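Local coordinates for protein glycoside Hydrolase (Bacteroides uniformis, PDB 5TA0) that probably hydrolyses agarose or its oligosaccharides as a family 86 glycoside hydrolase, and is seen here as an engineered variant holding a neoagaro-oligosaccharide, at residues T41-R45 with P46-N50; N140-S143 with P144-D148; T220-F223 with E224-T228; I411-Y414 with Q415-D419. All coordinates share one frame; numbering follows the deposited sequence.

Overall arrangement
All four contacts are local, between residues a few positions apart, and follow in series, so none nests in or crosses another. Contact 1 makes the short helix leading from strand 34-37 into strand 50-51 of the parallel barrel sheet, beside strand 364-369. Contact 2 turns the chain after strand 134-140, beside the bound glycan. Contact 3 is one stretch of helix 219-236; it touches contact 2, where Phe225 packs on Pro147 and Phe145. Contact 4, helix 411-416, leads out of the barrel toward the beta sandwich and meets contact 1 through Tyr414 and Trp417. Two pairs result, with the centres of contacts 3 and 4 about 39 Å apart.

Contact 1 of 4, residues T41-R45 with P46-N50; sequences TEFNR and PKFIN
From Asn44 to Ile49 the backbone winds into a single helical turn, in which Arg45 O accepts both Ile49 N at 2.7 Å, in the carbonyl plane, and Phe48 N from well above that plane. Asn44 is the N-cap. Its CG stands anti to the backbone N (chi1 -171°), which carries OD1 to within 3.1 Å of Lys47 N; asparagine suits the post, its short amide standing in for the missing turn. The amide's other end, ND2, shares a water with Lys47 NZ, which also reaches Thr361 O. Without the amide, as with an alanine here, Lys47 N would probably lose its capping acceptor and the turn would start less firmly held. This helix carries the chain into strand 50-51 of the barrel sheet, and proline, with no N-H to give, fits its first turn, where N-H groups lack a preceding helical carbonyl. The Phe43 and Phe48 rings lie nearly parallel, at 16°, yet barely overlap; Phe43 CE1 touches Phe48 CD2 at 3.8 Å. Ile49 CG1 meets the edge of the Phe43 ring at CE2, 3.9 Å away, and lies over one face of the Arg45 guanidinium, which is salt-bridged to Asp78.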
loop_
_atom_site.group_PDB
_atom_site.type_symbol
_atom_site.label_atom_id
_atom_site.label_comp_id
_atom_site.label_asym_id
_atom_site.label_seq_id
_atom_site.Cartn_x
_atom_site.Cartn_y
_atom_site.Cartn_z
ATOM N N THR A 41 -0.754 10.270 15.386
ATOM C CA THR A 41 -0.769 9.518 16.627
ATOM C C THR A 41 -1.883 8.460 16.708
ATOM O O THR A 41 -1.961 7.775 17.724
ATOM C CB THR A 41 -0.949 10.461 17.843
ATOM O OG1 THR A 41 -2.215 11.105 17.756
ATOM C CG2 THR A 41 0.125 11.494 17.898
ATOM N N GLU A 42 -2.716 8.340 15.674
ATOM C CA GLU A 42 -3.900 7.479 15.729
ATOM C C GLU A 42 -3.998 6.587 14.514
ATOM O O GLU A 42 -3.504 6.935 13.436
ATOM C CB GLU A 42 -5.172 8.312 15.826
ATOM C CG GLU A 42 -5.264 9.143 17.099
ATOM C CD GLU A 42 -6.578 9.897 17.246
ATOM O OE1 GLU A 42 -7.297 10.112 16.254
ATOM O OE2 GLU A 42 -6.890 10.295 18.385
ATOM N N PHE A 43 -4.658 5.448 14.680
ATOM C CA PHE A 43 -4.970 4.577 13.546
ATOM C C PHE A 43 -5.956 5.304 12.659
ATOM O O PHE A 43 -6.883 5.946 13.144
ATOM C CB PHE A 43 -5.590 3.253 14.024
ATOM C CG PHE A 43 -5.705 2.197 12.957
ATOM C CD1 PHE A 43 -4.597 1.824 12.196
ATOM C CD2 PHE A 43 -6.931 1.591 12.697
ATOM C CE1 PHE A 43 -4.703 0.828 11.233
ATOM C CE2 PHE A 43 -7.028 0.613 11.725
ATOM C CZ PHE A 43 -5.922 0.225 11.012
ATOM N N ASN A 44 -5.749 5.229 11.362
ATOM C CA ASN A 44 -6.614 5.888 10.396
ATOM C C ASN A 44 -7.415 4.817 9.654
ATOM O O ASN A 44 -6.927 4.227 8.663
ATOM C CB ASN A 44 -5.734 6.719 9.465
ATOM C CG ASN A 44 -6.530 7.619 8.558
ATOM O OD1 ASN A 44 -7.625 7.296 8.117
ATOM N ND2 ASN A 44 -5.955 8.778 8.245
ATOM N N ARG A 45 -8.617 4.521 10.126
ATOM C CA ARG A 45 -9.414 3.460 9.498
ATOM C C ARG A 45 -9.733 3.743 8.030
ATOM O O ARG A 45 -9.570 2.876 7.206
ATOM C CB ARG A 45 -10.681 3.101 10.290
ATOM C CG ARG A 45 -10.432 2.400 11.598
ATOM C CD ARG A 45 -11.721 1.903 12.213
ATOM N NE ARG A 45 -12.406 0.879 11.423
ATOM C CZ ARG A 45 -12.140 -0.428 11.440
ATOM N NH1 ARG A 45 -11.163 -0.936 12.205
ATOM N NH2 ARG A 45 -12.878 -1.242 10.676
ATOM N N PRO A 46 -10.150 4.962 7.665
ATOM C CA PRO A 46 -10.401 5.193 6.238
ATOM C C PRO A 46 -9.195 4.957 5.334
ATOM O O PRO A 46 -9.357 4.412 4.220
ATOM C CB PRO A 46 -10.880 6.653 6.205
ATOM C CG PRO A 46 -11.505 6.837 7.565
ATOM C CD PRO A 46 -10.629 6.097 8.488
ATOM N N LYS A 47 -8.008 5.338 5.788
ATOM C CA LYS A 47 -6.789 5.164 5.014
ATOM C C LYS A 47 -6.386 3.707 4.815
ATOM O O LYS A 47 -5.728 3.394 3.820
ATOM C CB LYS A 47 -5.631 5.893 5.708
ATOM C CG LYS A 47 -4.454 6.167 4.809
ATOM C CD LYS A 47 -3.615 7.288 5.399
ATOM C CE LYS A 47 -2.806 6.847 6.609
ATOM N NZ LYS A 47 -1.845 7.894 7.083
ATOM N N PHE A 48 -6.753 2.835 5.759
ATOM C CA PHE A 48 -6.264 1.451 5.808
ATOM C C PHE A 48 -7.309 0.348 5.707
ATOM O O PHE A 48 -7.020 -0.708 5.095
ATOM C CB PHE A 48 -5.447 1.224 7.077
ATOM C CG PHE A 48 -4.150 1.971 7.111
ATOM C CD1 PHE A 48 -3.203 1.826 6.098
ATOM C CD2 PHE A 48 -3.861 2.829 8.164
ATOM C CE1 PHE A 48 -1.991 2.507 6.157
ATOM C CE2 PHE A 48 -2.651 3.511 8.216
ATOM C CZ PHE A 48 -1.724 3.353 7.211
ATOM N N ILE A 49 -8.470 0.519 6.319
ATOM C CA ILE A 49 -9.502 -0.547 6.320
ATOM C C ILE A 49 -10.542 -0.188 5.272
ATOM O O ILE A 49 -11.573 0.433 5.534
ATOM C CB ILE A 49 -10.130 -0.771 7.687
ATOM C CG1 ILE A 49 -9.043 -0.949 8.759
ATOM C CG2 ILE A 49 -11.096 -1.961 7.611
ATOM C CD1 ILE A 49 -8.057 -2.074 8.532
ATOM N N ASN A 50 -10.237 -0.588 4.042
ATOM C CA ASN A 50 -10.985 -0.165 2.894
ATOM C C ASN A 50 -10.897 -1.238 1.808
ATOM O O ASN A 50 -10.201 -2.253 1.987
ATOM C CB ASN A 50 -10.486 1.201 2.417
ATOM C CG ASN A 50 -9.017 1.157 2.078
ATOM O OD1 ASN A 50 -8.606 0.293 1.280
ATOM N ND2 ASN A 50 -8.208 2.029 2.668
HETATM O O HOH W 1 -3.257 9.356 9.216
#

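Contact 2 of 4, residues N140-S143 with P144-D148; sequences NQFS and PFYPD. With GAL (beta-D-galactopyranose), chain C; AAL (3,6-anhydro-alpha-L-galactopyranose), chain B.
Phe142 and Tyr146 both hold CG anti to the backbone N, which brings their rings together, while Asn140 turns its amide beside its own N (chi1 -67°) and lays it on Phe145. The amide and the Phe145 ring are stacked, 7° apart: ND2 sits over the ring centre, 3.4 Å from CZ, and Asn140 CB approaches the same ring in a CH-pi contact. An asparagine suits this place because its flat amide can cover an aromatic face while ND2 still donates to Val200 O.

The second pair is less regular. Tyr146 CB lies over one face of the Phe142 ring, 3.8 Å from its centroid, and Tyr146 CD2 comes to 3.5 Å from Phe142 CZ; the two rings are slid apart and hardly overlap. Their backbones are joined by Tyr146 N to Phe142 O at 2.9 Å, a straight bond of 165° across the turn. That turn holds a cis peptide between Ser143 and Pro144, the kind of bond proline tolerates far better than other residues, and it begins the long loop that leads from strand 134-140 of the barrel sheet to helix 170-183. Water 2 bridges the turn, donating to Gln141 O and accepting from Phe145 N.

Gln141 extends the other way, into the glycan pocket. Its NE2 donates to O4 of a galactose at 3.0 Å, and Lys89 and Thr85 bind the two ends of its amide, probably fixing which end faces the sugar. Farther along the turn, Asp148 OD1 accepts from water 3, and its OD2 is held by Thr150.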
loop_
_atom_site.group_PDB
_atom_site.type_symbol
_atom_site.label_atom_id
_atom_site.label_comp_id
_atom_site.label_asym_id
_atom_site.label_seq_id
_atom_site.Cartn_x
_atom_site.Cartn_y
_atom_site.Cartn_z
ATOM N N ASN A 140 -7.684 6.643 -14.657
ATOM C CA ASN A 140 -7.964 6.115 -15.998
ATOM C C ASN A 140 -7.260 4.780 -16.196
ATOM O O ASN A 140 -6.046 4.660 -15.942
ATOM C CB ASN A 140 -7.450 7.076 -17.067
ATOM C CG ASN A 140 -8.206 8.367 -17.087
ATOM O OD1 ASN A 140 -9.334 8.425 -17.578
ATOM N ND2 ASN A 140 -7.621 9.399 -16.478
ATOM N N GLN A 141 -7.981 3.796 -16.736
ATOM C CA GLN A 141 -7.302 2.636 -17.331
ATOM C C GLN A 141 -6.445 3.104 -18.512
ATOM O O GLN A 141 -6.640 4.188 -19.064
ATOM C CB GLN A 141 -8.318 1.605 -17.781
ATOM C CG GLN A 141 -9.047 0.948 -16.633
ATOM C CD GLN A 141 -10.123 0.003 -17.093
ATOM O OE1 GLN A 141 -9.936 -0.777 -18.063
ATOM N NE2 GLN A 141 -11.277 0.078 -16.450
ATOM N N PHE A 142 -5.437 2.309 -18.834
ATOM C CA PHE A 142 -4.456 2.689 -19.825
ATOM C C PHE A 142 -5.056 3.104 -21.177
ATOM O O PHE A 142 -4.643 4.118 -21.755
ATOM C CB PHE A 142 -3.437 1.571 -20.041
ATOM C CG PHE A 142 -2.353 1.951 -21.013
ATOM C CD1 PHE A 142 -2.408 1.558 -22.357
ATOM C CD2 PHE A 142 -1.320 2.779 -20.618
ATOM C CE1 PHE A 142 -1.428 1.963 -23.246
ATOM C CE2 PHE A 142 -0.350 3.187 -21.507
ATOM C CZ PHE A 142 -0.401 2.762 -22.815
ATOM N N SER A 143 -6.022 2.331 -21.667
ATOM C CA SER A 143 -6.568 2.504 -23.016
ATOM C C SER A 143 -8.035 2.865 -22.933
ATOM O O SER A 143 -8.743 2.278 -22.134
ATOM C CB SER A 143 -6.422 1.186 -23.764
ATOM O OG SER A 143 -6.819 1.321 -25.107
ATOM N N PRO A 144 -8.534 3.812 -23.741
ATOM C CA PRO A 144 -7.815 4.532 -24.781
ATOM C C PRO A 144 -7.234 5.880 -24.323
ATOM O O PRO A 144 -6.847 6.699 -25.135
ATOM C CB PRO A 144 -8.909 4.704 -25.846
ATOM C CG PRO A 144 -10.146 4.865 -25.047
ATOM C CD PRO A 144 -9.989 4.043 -23.807
ATOM N N PHE A 145 -7.148 6.097 -23.012
ATOM C CA PHE A 145 -6.678 7.377 -22.439
ATOM C C PHE A 145 -5.258 7.744 -22.876
ATOM O O PHE A 145 -4.992 8.916 -23.176
ATOM C CB PHE A 145 -6.780 7.316 -20.898
ATOM C CG PHE A 145 -6.439 8.614 -20.200
ATOM C CD1 PHE A 145 -7.267 9.711 -20.298
ATOM C CD2 PHE A 145 -5.291 8.725 -19.454
ATOM C CE1 PHE A 145 -6.974 10.893 -19.628
ATOM C CE2 PHE A 145 -4.995 9.912 -18.785
ATOM C CZ PHE A 145 -5.830 10.992 -18.879
ATOM N N TYR A 146 -4.332 6.782 -22.907
ATOM C CA TYR A 146 -2.965 7.082 -23.351
ATOM C C TYR A 146 -2.998 7.270 -24.875
ATOM O O TYR A 146 -3.486 6.405 -25.571
ATOM C CB TYR A 146 -1.967 5.991 -23.024
ATOM C CG TYR A 146 -0.536 6.434 -23.175
ATOM C CD1 TYR A 146 -0.005 7.415 -22.349
ATOM C CD2 TYR A 146 0.304 5.906 -24.151
ATOM C CE1 TYR A 146 1.317 7.821 -22.464
ATOM C CE2 TYR A 146 1.632 6.306 -24.246
ATOM C CZ TYR A 146 2.122 7.272 -23.400
ATOM O OH TYR A 146 3.431 7.697 -23.479
ATOM N N PRO A 147 -2.528 8.422 -25.364
ATOM C CA PRO A 147 -2.771 8.739 -26.780
ATOM C C PRO A 147 -1.741 8.102 -27.702
ATOM O O PRO A 147 -0.806 8.762 -28.153
ATOM C CB PRO A 147 -2.770 10.275 -26.792
ATOM C CG PRO A 147 -1.908 10.662 -25.647
ATOM C CD PRO A 147 -2.028 9.589 -24.615
ATOM N N ASP A 148 -1.927 6.803 -27.956
ATOM C CA ASP A 148 -1.056 5.992 -28.819
ATOM C C ASP A 148 -1.716 5.649 -30.153
ATOM O O ASP A 148 -1.247 4.770 -30.863
ATOM C CB ASP A 148 -0.633 4.712 -28.094
ATOM C CG ASP A 148 -1.800 3.801 -27.756
ATOM O OD1 ASP A 148 -1.583 2.773 -27.076
ATOM O OD2 ASP A 148 -2.962 4.092 -28.120
HETATM C C1 GAL C . -12.503 -2.429 -14.160
HETATM C C2 GAL C . -13.805 -1.622 -14.136
HETATM C C3 GAL C . -14.875 -2.221 -15.057
HETATM C C4 GAL C . -14.285 -2.497 -16.435
HETATM C C5 GAL C . -13.031 -3.355 -16.287
HETATM C C6 GAL C . -12.372 -3.695 -17.622
HETATM O O2 GAL C . -14.261 -1.592 -12.784
HETATM O O3 GAL C . -16.026 -1.359 -15.118
HETATM O O4 GAL C . -13.902 -1.259 -17.057
HETATM O O5 GAL C . -12.060 -2.659 -15.491
HETATM O O6 GAL C . -11.182 -4.475 -17.407
HETATM C C1 AAL B . -7.618 -3.064 -12.516
HETATM C C2 AAL B . -7.813 -1.710 -13.231
HETATM C C3 AAL B . -9.225 -1.173 -13.058
HETATM C C4 AAL B . -10.223 -2.241 -13.444
HETATM C C5 AAL B . -10.057 -3.176 -12.288
HETATM C C6 AAL B . -10.016 -2.228 -11.132
HETATM O O2 AAL B . -7.576 -1.834 -14.637
HETATM O O3 AAL B . -9.475 -1.011 -11.658
HETATM O O4 AAL B . -11.551 -1.677 -13.411
HETATM O O5 AAL B . -8.800 -3.854 -12.361
HETATM O O HOH W 2 -8.852 4.730 -20.630
HETATM O O HOH W 3 -3.531 1.219 -25.973
#

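Contact 3 of 4, residues T220-F223 with E224-T228; sequences TKLF and EFHST. With SO4 (sulfate ion), chain G.
His226 returns its imidazole to the carbonyl of Leu222, one turn earlier: ND1 donates to Leu222 O at 2.9 Å in a nearly straight bond of 175°. The acceptor lies in the imidazole plane, at the ring edge, although the donor stands above the carbonyl plane. The same oxygen accepts the helical His226 N at 3.2 Å, and the two donors come from opposite faces of the carbonyl. With CG beside its own backbone N (chi1 -81°), the histidine ring folds back along the helix, and ND1 must carry a proton. Glu224 N to Thr220 O and Phe225 N to Lys221 O, both 2.9 Å, continue the regular pattern of helix 219-236, which lies between strands 197-199 and 242-247 of the alpha/beta barrel.

Lys221 leaves the helix fully extended and reaches a sulfate, probably from the crystallisation liquor, with NZ 2.8 Å from O4; its long chain and terminal charge suit the border of the solvent. Ser218 N binds this sulfate too.

Apolar contacts lie next to these bonds. Leu222 and His226 lie side by side and point the same way; in one of two leucine conformers, Leu222 CD1 is 3.8 Å from His226 CE1. Leucine suits this place, its apolar bulk going on to helix 204-210. Phe225, a large apolar residue on a buried side of the helix, meets Tyr146 edge-to-face, while Phe267 packs edge-to-face with the imidazole.

Because its ND1-H is spent on a main-chain oxygen, the His226 ring is held against rotation, and Leu222 O, gripped twice, is well satisfied in a buried setting.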
loop_
_atom_site.group_PDB
_atom_site.type_symbol
_atom_site.label_atom_id
_atom_site.label_comp_id
_atom_site.label_asym_id
_atom_site.label_seq_id
_atom_site.Cartn_x
_atom_site.Cartn_y
_atom_site.Cartn_z
ATOM N N THR A 220 10.184 8.031 -20.946
ATOM C CA THR A 220 10.131 9.389 -20.435
ATOM C C THR A 220 8.960 10.218 -20.998
ATOM O O THR A 220 8.482 11.150 -20.342
ATOM C CB THR A 220 11.463 10.131 -20.557
ATOM O OG1 THR A 220 11.835 10.308 -21.919
ATOM C CG2 THR A 220 12.572 9.409 -19.829
ATOM N N LYS A 221 8.496 9.892 -22.203
ATOM C CA LYS A 221 7.312 10.538 -22.742
ATOM C C LYS A 221 6.096 10.322 -21.826
ATOM O O LYS A 221 5.299 11.240 -21.638
ATOM C CB LYS A 221 7.033 10.020 -24.146
ATOM C CG LYS A 221 5.945 10.750 -24.903
ATOM C CD LYS A 221 5.733 10.114 -26.276
ATOM C CE LYS A 221 4.907 10.978 -27.189
ATOM N NZ LYS A 221 4.405 10.210 -28.374
ATOM N N LEU A 222 5.949 9.123 -21.283
ATOM C CA LEU A 222 4.882 8.847 -20.325
ATOM C C LEU A 222 5.029 9.715 -19.076
ATOM O O LEU A 222 4.047 10.246 -18.534
ATOM C CB LEU A 222 4.891 7.381 -19.936
ATOM C CG LEU A 222 4.098 7.072 -18.672
ATOM C CD1 LEU A 222 2.606 7.065 -18.964
ATOM C CD2 LEU A 222 4.574 5.757 -18.103
ATOM N N PHE A 223 6.268 9.904 -18.623
ATOM C CA PHE A 223 6.476 10.781 -17.461
ATOM C C PHE A 223 6.104 12.236 -17.756
ATOM O O PHE A 223 5.445 12.896 -16.932
ATOM C CB PHE A 223 7.904 10.595 -16.925
ATOM C CG PHE A 223 8.225 9.192 -16.537
ATOM C CD1 PHE A 223 7.237 8.297 -16.102
ATOM C CD2 PHE A 223 9.535 8.720 -16.595
ATOM C CE1 PHE A 223 7.547 7.017 -15.738
ATOM C CE2 PHE A 223 9.849 7.431 -16.225
ATOM C CZ PHE A 223 8.848 6.566 -15.793
ATOM N N GLU A 224 6.520 12.739 -18.934
ATOM C CA GLU A 224 6.143 14.087 -19.383
ATOM C C GLU A 224 4.621 14.204 -19.414
ATOM O O GLU A 224 4.066 15.200 -18.945
ATOM C CB GLU A 224 6.704 14.447 -20.792
ATOM C CG GLU A 224 8.182 14.865 -20.856
ATOM C CD GLU A 224 8.711 15.244 -22.255
ATOM O OE1 GLU A 224 7.919 15.649 -23.132
ATOM O OE2 GLU A 224 9.923 15.068 -22.436
ATOM N N PHE A 225 3.956 13.182 -19.968
ATOM C CA PHE A 225 2.486 13.125 -20.032
ATOM C C PHE A 225 1.845 13.390 -18.671
ATOM O O PHE A 225 0.841 14.080 -18.590
ATOM C CB PHE A 225 2.118 11.758 -20.614
ATOM C CG PHE A 225 0.657 11.384 -20.609
ATOM C CD1 PHE A 225 -0.153 11.730 -21.677
ATOM C CD2 PHE A 225 0.131 10.559 -19.633
ATOM C CE1 PHE A 225 -1.472 11.327 -21.723
ATOM C CE2 PHE A 225 -1.178 10.143 -19.695
ATOM C CZ PHE A 225 -1.980 10.522 -20.740
ATOM N N HIS A 226 2.433 12.883 -17.599
ATOM C CA HIS A 226 1.885 13.121 -16.277
ATOM C C HIS A 226 1.835 14.612 -15.907
ATOM O O HIS A 226 0.852 15.066 -15.336
ATOM C CB HIS A 226 2.652 12.351 -15.196
ATOM C CG HIS A 226 2.243 10.913 -15.082
ATOM N ND1 HIS A 226 2.527 9.958 -16.028
ATOM C CD2 HIS A 226 1.537 10.276 -14.121
ATOM C CE1 HIS A 226 2.003 8.800 -15.661
ATOM N NE2 HIS A 226 1.416 8.958 -14.494
ATOM N N SER A 227 2.880 15.368 -16.208
ATOM C CA SER A 227 2.853 16.818 -15.931
ATOM C C SER A 227 1.744 17.500 -16.719
ATOM O O SER A 227 1.026 18.339 -16.195
ATOM C CB SER A 227 4.185 17.446 -16.280
ATOM O OG SER A 227 5.218 16.970 -15.418
ATOM N N THR A 228 1.590 17.101 -17.981
ATOM C CA THR A 228 0.555 17.699 -18.820
ATOM C C THR A 228 -0.843 17.352 -18.314
ATOM O O THR A 228 -1.726 18.215 -18.256
ATOM C CB THR A 228 0.784 17.287 -20.267
ATOM O OG1 THR A 228 2.059 17.835 -20.679
ATOM C CG2 THR A 228 -0.330 17.812 -21.198
HETATM S S SO4 G . 6.252 7.233 -28.794
HETATM O O1 SO4 G . 5.199 7.168 -27.713
HETATM O O2 SO4 G . 7.576 6.867 -28.187
HETATM O O3 SO4 G . 5.926 6.291 -29.915
HETATM O O4 SO4 G . 6.443 8.626 -29.338
#

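Contact 4 of 4, residues I411-Y414 with Q415-D419; sequences IKFY and QLWKD. With EDO (1,2-ethanediol), chain O.
Phe413 O accepts from Trp417 N at 3.1 Å, the last of three successive helical bonds after Gln415 N to Ile411 O and Leu416 N to Lys412 O; Trp417 then leaves helical geometry and ends helix 411-416.

Among the aromatic contacts, Phe413 carries most. Its CG is anti to the backbone N (chi1 174°), which places the ring beside the indole of Trp417, one turn on, whose CD1 lies over one face, 3.5 Å from Phe413 CE1. The two rings are inclined at 37°, neither stacked nor edge-to-face. Over the opposite face sits O1 of an ethanediol, probably from the crystallisation liquor, which donates to Tyr414 OH at 3.0 Å. Were the Phe413 ring cut back to an alanine, a gap would probably open beside the indole, and Trp417 would be less well held.

The polar side chains lie apart from these rings. Gln415 OE1 and Lys412 NZ share water 4, and Lys412 CG lies 3.6 Å from Gln415 OE1; Lys412 NZ also pairs with Glu409, and Gln415 NE2 with Tyr77. Long, flexible chains suit this partly exposed side.

Tryptophan and tyrosine combine apolar surface with one polar group each, and these are used: Trp417 NE1 donates to Asn351 and Tyr414 OH bonds to Asn50 O. The buried aromatic side is thus tied by directed bonds to helix 340-358 and to the barrel sheet.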
loop_
_atom_site.group_PDB
_atom_site.type_symbol
_atom_site.label_atom_id
_atom_site.label_comp_id
_atom_site.label_asym_id
_atom_site.label_seq_id
_atom_site.Cartn_x
_atom_site.Cartn_y
_atom_site.Cartn_z
ATOM N N ILE A 411 -13.690 -11.644 3.535
ATOM C CA ILE A 411 -14.373 -10.974 4.644
ATOM C C ILE A 411 -13.626 -11.162 5.961
ATOM O O ILE A 411 -13.740 -10.337 6.878
ATOM C CB ILE A 411 -15.855 -11.424 4.770
ATOM C CG1 ILE A 411 -16.669 -10.478 5.658
ATOM C CG2 ILE A 411 -15.995 -12.855 5.319
ATOM C CD1 ILE A 411 -16.722 -9.032 5.211
ATOM N N LYS A 412 -12.862 -12.240 6.077
ATOM C CA LYS A 412 -12.119 -12.513 7.312
ATOM C C LYS A 412 -11.118 -11.410 7.641
ATOM O O LYS A 412 -10.821 -11.192 8.810
ATOM C CB LYS A 412 -11.430 -13.880 7.281
ATOM C CG LYS A 412 -12.410 -15.029 7.440
ATOM C CD LYS A 412 -11.737 -16.374 7.283
ATOM C CE LYS A 412 -12.548 -17.507 7.886
ATOM N NZ LYS A 412 -13.889 -17.679 7.317
ATOM N N PHE A 413 -10.598 -10.709 6.629
ATOM C CA PHE A 413 -9.739 -9.542 6.901
ATOM C C PHE A 413 -10.496 -8.469 7.695
ATOM O O PHE A 413 -9.994 -7.948 8.674
ATOM C CB PHE A 413 -9.220 -8.950 5.588
ATOM C CG PHE A 413 -8.456 -7.661 5.757
ATOM C CD1 PHE A 413 -7.120 -7.650 6.110
ATOM C CD2 PHE A 413 -9.092 -6.450 5.569
ATOM C CE1 PHE A 413 -6.448 -6.462 6.289
ATOM C CE2 PHE A 413 -8.415 -5.246 5.733
ATOM C CZ PHE A 413 -7.093 -5.262 6.088
ATOM N N TYR A 414 -11.716 -8.165 7.267
ATOM C CA TYR A 414 -12.502 -7.106 7.901
ATOM C C TYR A 414 -13.049 -7.544 9.259
ATOM O O TYR A 414 -13.214 -6.727 10.152
ATOM C CB TYR A 414 -13.585 -6.578 6.930
ATOM C CG TYR A 414 -12.923 -6.094 5.663
ATOM C CD1 TYR A 414 -12.776 -6.921 4.552
ATOM C CD2 TYR A 414 -12.337 -4.837 5.613
ATOM C CE1 TYR A 414 -12.100 -6.491 3.416
ATOM C CE2 TYR A 414 -11.658 -4.379 4.488
ATOM C CZ TYR A 414 -11.528 -5.213 3.386
ATOM O OH TYR A 414 -10.816 -4.832 2.267
ATOM N N GLN A 415 -13.282 -8.850 9.427
ATOM C CA GLN A 415 -13.633 -9.407 10.716
ATOM C C GLN A 415 -12.452 -9.317 11.680
ATOM O O GLN A 415 -12.603 -8.929 12.853
ATOM C CB GLN A 415 -14.123 -10.861 10.557
ATOM C CG GLN A 415 -15.458 -10.925 9.852
ATOM C CD GLN A 415 -15.855 -12.292 9.351
ATOM O OE1 GLN A 415 -15.028 -13.149 9.068
ATOM N NE2 GLN A 415 -17.156 -12.471 9.193
ATOM N N LEU A 416 -11.264 -9.608 11.193
ATOM C CA LEU A 416 -10.065 -9.552 12.017
ATOM C C LEU A 416 -9.799 -8.138 12.532
ATOM O O LEU A 416 -9.450 -7.962 13.698
ATOM C CB LEU A 416 -8.859 -10.063 11.231
ATOM C CG LEU A 416 -7.478 -10.013 11.866
ATOM C CD1 LEU A 416 -7.398 -10.936 13.066
ATOM C CD2 LEU A 416 -6.423 -10.373 10.838
ATOM N N TRP A 417 -9.956 -7.152 11.648
ATOM C CA TRP A 417 -9.639 -5.754 11.972
ATOM C C TRP A 417 -10.837 -4.975 12.508
ATOM O O TRP A 417 -10.758 -3.764 12.710
ATOM C CB TRP A 417 -9.036 -5.055 10.724
ATOM C CG TRP A 417 -7.625 -5.497 10.467
ATOM C CD1 TRP A 417 -7.214 -6.598 9.725
ATOM C CD2 TRP A 417 -6.418 -4.896 10.964
ATOM N NE1 TRP A 417 -5.861 -6.701 9.754
ATOM C CE2 TRP A 417 -5.343 -5.674 10.506
ATOM C CE3 TRP A 417 -6.141 -3.771 11.751
ATOM C CZ2 TRP A 417 -4.010 -5.349 10.797
ATOM C CZ3 TRP A 417 -4.827 -3.451 12.019
ATOM C CH2 TRP A 417 -3.784 -4.228 11.563
ATOM N N LYS A 418 -11.969 -5.639 12.753
ATOM C CA LYS A 418 -13.167 -4.969 13.276
ATOM C C LYS A 418 -12.816 -4.235 14.589
ATOM O O LYS A 418 -12.060 -4.747 15.416
ATOM C CB LYS A 418 -14.295 -5.989 13.501
ATOM C CG LYS A 418 -15.653 -5.384 13.742
ATOM C CD LYS A 418 -16.691 -6.452 14.039
ATOM C CE LYS A 418 -18.103 -5.912 14.083
ATOM N NZ LYS A 418 -18.338 -4.991 15.231
ATOM N N ASP A 419 -13.321 -3.011 14.722
ATOM C CA ASP A 419 -13.181 -2.212 15.938
ATOM C C ASP A 419 -11.829 -1.540 16.109
ATOM O O ASP A 419 -11.731 -0.611 16.914
ATOM C CB ASP A 419 -13.499 -2.999 17.232
ATOM C CG ASP A 419 -14.774 -3.789 17.150
ATOM O OD1 ASP A 419 -15.815 -3.169 16.905
ATOM O OD2 ASP A 419 -14.724 -5.034 17.331
HETATM C C1 EDO O . -9.143 -7.883 1.596
HETATM O O1 EDO O . -8.602 -6.871 2.390
HETATM C C2 EDO O . -8.185 -9.034 1.784
HETATM O O2 EDO O . -7.242 -8.896 0.726
HETATM O O HOH W 4 -15.636 -15.658 8.367
#